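Local coordinates for protein type IV pilus biogenesis factor PilY1 (Pseudomonas aeruginosa, PDB 3HX6) that supports type IV pilus assembly, twitching motility and adhesion to host cells, with calcium binding and release by the protein apparently needed to regulate pilus retraction, at residues Leu239-Arg244 with Gln274-Phe280; Arg490-Phe496 with Val517-Gly521. The protein carries 3 engineered substitutions. All blocks are in the same frame, centred on the assembly; numbering follows the deposited sequence.

Contact 1: Leu239-Arg244 with Gln274-Phe280; sequences LEVTGR and QGNLWRF
Val-241 lies over the indole of Trp-278 and Leu-239 packs beside Phe-280, joining two neighbouring four-stranded blades of a beta-propeller in the C-terminal domain of PilY1: strand 235-241 borders one blade, and strand 276-281 belongs to the next. The strand segments run roughly antiparallel but lie 9.7 Å apart, so side chains fill the interface. Val-241 CG2 stands above the six-membered ring in a CH-pi arrangement, although its modelled separation is too short to be taken literally. Two residues earlier on the first strand, Leu-239 CB meets Phe-280 CD1 at 3.8 Å, the two side chains sliding past each other in opposite directions.

Where strand 235-241 gives way to loop, the amide of Gln-274 grips the backbone of Arg-244 at two points. Its OE1 accepts from Arg-244 N (2.7 Å, 156° at the hydrogen), while its NE2 reaches Arg-244 O at 2.6 Å, in the carbonyl plane and on a lone pair. The paired bonds fix the rotation of this amide. With CG anti to its own carbonyl carbon (chi1 -84°), the otherwise extended Gln-274 chain passes Arg-244, whose guanidinium carries Gln-274 CG over one face.

In the second shell, Asp-272 bonds Trp-278 NE1 through OD1 and Asn-276 N through OD2. Asn-276 OD1 pairs with Ser-317 OG, and Asn-276 CB sits near the rim of the indole face opposite Val-241 CG2.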
# COMPACT_ATOMS: atom_id res chain seq x y z
N LEU A 239 -37.26 -9.50 -2.27
CA LEU A 239 -37.38 -10.00 -3.62
C LEU A 239 -37.36 -11.52 -3.59
O LEU A 239 -36.29 -12.14 -3.60
CB LEU A 239 -36.23 -9.47 -4.48
CG LEU A 239 -36.40 -8.12 -5.19
CD1 LEU A 239 -37.40 -7.25 -4.47
CD2 LEU A 239 -35.04 -7.44 -5.30
N GLU A 240 -38.54 -12.11 -3.53
CA GLU A 240 -38.65 -13.55 -3.48
C GLU A 240 -38.34 -14.16 -4.83
O GLU A 240 -38.64 -13.59 -5.88
CB GLU A 240 -40.05 -14.00 -3.04
CG GLU A 240 -40.07 -15.48 -2.64
CD GLU A 240 -41.47 -16.02 -2.38
OE1 GLU A 240 -42.20 -15.41 -1.57
OE2 GLU A 240 -41.82 -17.05 -2.99
N VAL A 241 -37.74 -15.32 -4.77
CA VAL A 241 -37.35 -16.06 -5.94
C VAL A 241 -38.13 -17.37 -5.86
O VAL A 241 -38.38 -17.86 -4.77
CB VAL A 241 -35.82 -16.26 -5.88
CG1 VAL A 241 -35.48 -17.71 -5.71
CG2 VAL A 241 -35.19 -15.60 -7.06
N THR A 242 -38.55 -17.92 -7.00
CA THR A 242 -39.32 -19.17 -6.98
C THR A 242 -38.44 -20.41 -6.90
O THR A 242 -38.48 -21.14 -5.91
CB THR A 242 -40.23 -19.29 -8.22
OG1 THR A 242 -41.13 -18.19 -8.27
CG2 THR A 242 -41.03 -20.59 -8.16
N GLY A 243 -37.64 -20.65 -7.94
CA GLY A 243 -36.78 -21.81 -7.95
C GLY A 243 -37.62 -23.07 -7.97
O GLY A 243 -38.75 -23.06 -8.46
N ARG A 244 -37.08 -24.16 -7.44
CA ARG A 244 -37.80 -25.43 -7.38
C ARG A 244 -38.59 -25.45 -6.07
O ARG A 244 -38.02 -25.29 -5.00
CB ARG A 244 -36.80 -26.59 -7.42
CG ARG A 244 -35.95 -26.62 -8.68
CD ARG A 244 -34.51 -26.99 -8.35
NE ARG A 244 -34.48 -28.20 -7.54
CZ ARG A 244 -33.47 -28.55 -6.74
NH1 ARG A 244 -32.39 -27.78 -6.64
NH2 ARG A 244 -33.56 -29.67 -6.05
N GLN A 274 -30.43 -24.18 -3.50
CA GLN A 274 -30.84 -25.05 -4.60
C GLN A 274 -29.88 -25.05 -5.77
O GLN A 274 -30.06 -25.80 -6.73
CB GLN A 274 -32.23 -24.66 -5.09
CG GLN A 274 -33.35 -25.28 -4.27
CD GLN A 274 -34.71 -24.81 -4.71
OE1 GLN A 274 -34.88 -24.30 -5.82
NE2 GLN A 274 -35.70 -24.98 -3.84
N GLY A 275 -28.86 -24.20 -5.69
CA GLY A 275 -27.88 -24.13 -6.76
C GLY A 275 -28.23 -23.14 -7.85
O GLY A 275 -27.56 -23.08 -8.88
N ASN A 276 -29.27 -22.34 -7.63
CA ASN A 276 -29.65 -21.35 -8.63
C ASN A 276 -28.84 -20.08 -8.41
O ASN A 276 -28.67 -19.64 -7.28
CB ASN A 276 -31.13 -21.00 -8.51
CG ASN A 276 -32.02 -22.21 -8.65
OD1 ASN A 276 -32.11 -22.80 -9.72
ND2 ASN A 276 -32.68 -22.59 -7.55
N LEU A 277 -28.33 -19.50 -9.50
CA LEU A 277 -27.57 -18.26 -9.40
C LEU A 277 -28.56 -17.20 -9.89
O LEU A 277 -28.84 -17.11 -11.09
CB LEU A 277 -26.32 -18.30 -10.28
CG LEU A 277 -25.24 -17.22 -10.08
CD1 LEU A 277 -25.81 -15.84 -10.38
CD2 LEU A 277 -24.70 -17.29 -8.66
N TRP A 278 -29.08 -16.40 -8.97
CA TRP A 278 -30.06 -15.39 -9.32
C TRP A 278 -29.48 -14.00 -9.54
O TRP A 278 -28.45 -13.66 -8.98
CB TRP A 278 -31.10 -15.25 -8.21
CG TRP A 278 -31.79 -16.52 -7.84
CD1 TRP A 278 -31.48 -17.35 -6.79
CD2 TRP A 278 -32.89 -17.12 -8.52
NE1 TRP A 278 -32.34 -18.43 -6.78
CE2 TRP A 278 -33.21 -18.32 -7.83
CE3 TRP A 278 -33.65 -16.76 -9.65
CZ2 TRP A 278 -34.25 -19.16 -8.24
CZ3 TRP A 278 -34.69 -17.60 -10.05
CH2 TRP A 278 -34.98 -18.79 -9.34
N ARG A 279 -30.14 -13.23 -10.40
CA ARG A 279 -29.74 -11.84 -10.59
C ARG A 279 -31.00 -11.06 -10.27
O ARG A 279 -32.12 -11.52 -10.52
CB ARG A 279 -29.29 -11.51 -12.01
CG ARG A 279 -28.54 -10.17 -12.03
CD ARG A 279 -28.24 -9.66 -13.43
NE ARG A 279 -29.42 -9.10 -14.08
CZ ARG A 279 -29.43 -8.61 -15.31
NH1 ARG A 279 -28.31 -8.62 -16.04
NH2 ARG A 279 -30.54 -8.10 -15.82
N PHE A 280 -30.81 -9.87 -9.70
CA PHE A 280 -31.91 -9.01 -9.33
C PHE A 280 -31.63 -7.65 -9.94
O PHE A 280 -30.49 -7.18 -9.90
CB PHE A 280 -31.99 -8.88 -7.81
CG PHE A 280 -32.15 -10.20 -7.09
CD1 PHE A 280 -33.41 -10.65 -6.70
CD2 PHE A 280 -31.04 -10.99 -6.80
CE1 PHE A 280 -33.57 -11.87 -6.04
CE2 PHE A 280 -31.18 -12.22 -6.13
CZ PHE A 280 -32.45 -12.66 -5.75

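Contact 2: Arg490-Phe496 with Val517-Gly521; sequences RTSFTVF and VAVSG
Ala-518 presses its methyl group into the turn formed by residues 490-496, just ahead of a classic beta bulge in which Ser-520 and Gly-521 both face Arg-413. The bulge lies where the chain enters strand 521-524 of the large mixed sheet, so the contact seats one loop against the approach to a strand.

Among the van der Waals contacts, Ala-518 CB is central: it lies 3.3 Å from Phe-493 O and 3.7 Å from Thr-494 CA. At one end, Arg-490 and Val-517 cross at about a right angle. Arg-490 extends with CG anti to the backbone N (chi1 175°), then bends so that Val-517 CG2 sits over one guanidinium face, toward its rim, 3.7 Å from Arg-490 CZ. The adjoining approach of Val-517 CG1 to the arginine chain is modelled too close and remains doubtful. Beyond the pair, Arg-490 NH2 donates to Ala-415 O on strand 408-415.

At the other end, carbonyl oxygens meet carbon. Phe-496 turns its edge to the backbone, with CE2 3.7 Å from Ser-520 O in the ring plane. Val-495 divides its branches: CG1 touches Val-519 O at 3.5 Å, whereas CG2 lies over the centre of the Phe-496 ring.

Polar linkage between the segments is indirect. Within the turn, Thr-491 OG1 donates to Phe-493 O nearly along the C=O axis, bracing the turn, whose Phe-493 O also rests against Ala-518 CB, while Thr-491 CB stands over the Phe-493 ring. One water then spans the two segments, accepting from Thr-491 N at 3.0 Å and hydrogen-bonding Ser-520 OG at 2.9 Å.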
# COMPACT_ATOMS: atom_id res chain seq x y z
N ARG A 490 -5.76 -22.17 -15.96
CA ARG A 490 -4.47 -21.62 -15.60
C ARG A 490 -4.19 -20.31 -16.33
O ARG A 490 -4.42 -20.20 -17.53
CB ARG A 490 -3.38 -22.64 -15.97
CG ARG A 490 -1.95 -22.19 -15.77
CD ARG A 490 -1.08 -22.86 -16.83
NE ARG A 490 -1.45 -24.25 -16.98
CZ ARG A 490 -1.29 -24.97 -18.08
NH1 ARG A 490 -0.73 -24.44 -19.16
NH2 ARG A 490 -1.70 -26.23 -18.10
N THR A 491 -3.70 -19.32 -15.59
CA THR A 491 -3.36 -18.03 -16.17
C THR A 491 -2.13 -18.23 -17.06
O THR A 491 -1.42 -19.22 -16.90
CB THR A 491 -3.01 -17.02 -15.07
OG1 THR A 491 -2.12 -17.64 -14.14
CG2 THR A 491 -4.27 -16.55 -14.33
N SER A 492 -1.88 -17.30 -17.98
CA SER A 492 -0.73 -17.40 -18.85
C SER A 492 0.46 -16.70 -18.21
O SER A 492 1.55 -16.62 -18.77
CB SER A 492 -1.03 -16.78 -20.22
OG SER A 492 -1.35 -15.41 -20.11
N PHE A 493 0.25 -16.18 -17.00
CA PHE A 493 1.29 -15.50 -16.26
C PHE A 493 1.26 -16.07 -14.85
O PHE A 493 0.24 -16.61 -14.42
CB PHE A 493 1.01 -14.00 -16.25
CG PHE A 493 -0.37 -13.65 -15.76
CD1 PHE A 493 -0.62 -13.49 -14.40
CD2 PHE A 493 -1.42 -13.49 -16.65
CE1 PHE A 493 -1.90 -13.19 -13.94
CE2 PHE A 493 -2.70 -13.19 -16.21
CZ PHE A 493 -2.94 -13.04 -14.85
N THR A 494 2.38 -15.99 -14.13
CA THR A 494 2.40 -16.52 -12.78
C THR A 494 1.65 -15.55 -11.87
O THR A 494 1.84 -14.34 -11.94
CB THR A 494 3.86 -16.81 -12.30
OG1 THR A 494 4.15 -16.06 -11.11
CG2 THR A 494 4.84 -16.48 -13.38
N VAL A 495 0.78 -16.11 -11.04
CA VAL A 495 -0.05 -15.30 -10.15
C VAL A 495 0.52 -15.11 -8.75
O VAL A 495 0.56 -13.99 -8.25
CB VAL A 495 -1.48 -15.91 -10.04
CG1 VAL A 495 -1.40 -17.39 -9.74
CG2 VAL A 495 -2.29 -15.21 -8.94
N PHE A 496 0.97 -16.20 -8.14
CA PHE A 496 1.48 -16.14 -6.79
C PHE A 496 2.99 -16.12 -6.64
O PHE A 496 3.71 -16.79 -7.39
CB PHE A 496 0.97 -17.34 -5.98
CG PHE A 496 -0.52 -17.47 -5.95
CD1 PHE A 496 -1.29 -16.60 -5.20
CD2 PHE A 496 -1.16 -18.49 -6.65
CE1 PHE A 496 -2.67 -16.72 -5.14
CE2 PHE A 496 -2.54 -18.63 -6.61
CZ PHE A 496 -3.30 -17.74 -5.85
N VAL A 517 4.93 -23.78 -16.16
CA VAL A 517 3.56 -23.31 -16.03
C VAL A 517 3.31 -22.55 -14.74
O VAL A 517 4.00 -22.74 -13.74
CB VAL A 517 2.62 -24.53 -16.13
CG1 VAL A 517 1.33 -24.27 -15.44
CG2 VAL A 517 2.38 -24.89 -17.59
N ALA A 518 2.31 -21.67 -14.77
CA ALA A 518 1.94 -20.91 -13.59
C ALA A 518 1.23 -21.88 -12.66
O ALA A 518 0.51 -22.77 -13.11
CB ALA A 518 1.01 -19.77 -13.97
N VAL A 519 1.44 -21.72 -11.36
CA VAL A 519 0.78 -22.58 -10.38
C VAL A 519 -0.58 -21.95 -10.11
O VAL A 519 -0.66 -20.77 -9.79
CB VAL A 519 1.59 -22.64 -9.06
CG1 VAL A 519 0.74 -23.26 -7.94
CG2 VAL A 519 2.86 -23.46 -9.28
N SER A 520 -1.65 -22.73 -10.24
CA SER A 520 -2.98 -22.18 -10.02
C SER A 520 -3.48 -22.34 -8.59
O SER A 520 -4.30 -21.55 -8.13
CB SER A 520 -3.97 -22.82 -10.99
OG SER A 520 -3.65 -22.48 -12.32
N GLY A 521 -2.98 -23.35 -7.90
CA GLY A 521 -3.43 -23.58 -6.54
C GLY A 521 -2.32 -24.00 -5.60
O GLY A 521 -1.36 -24.65 -6.00
O HOH W 1 -3.26 -19.63 -12.63

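Overall arrangement
From the N terminus, the chain completes one propeller blade at strand 235-241, then builds two strands of the next in the 29 residues between the segments, with the calcium-binding loop between those two strands. Contact 1 closes this excursion on strand 276-281; Phe-280's side chain is about 14 Å from the ion. The chain later passes through the large mixed sheet. After strand 477-483, contact 2 closes a second, shorter loop as the chain returns to that sheet through strand 521-524. The contacts are in series, neither nested nor crossing; the centres of contact 1 and contact 2 are about 34 Å apart. One joins adjacent blades; the other fastens a loop beside the mixed sheet.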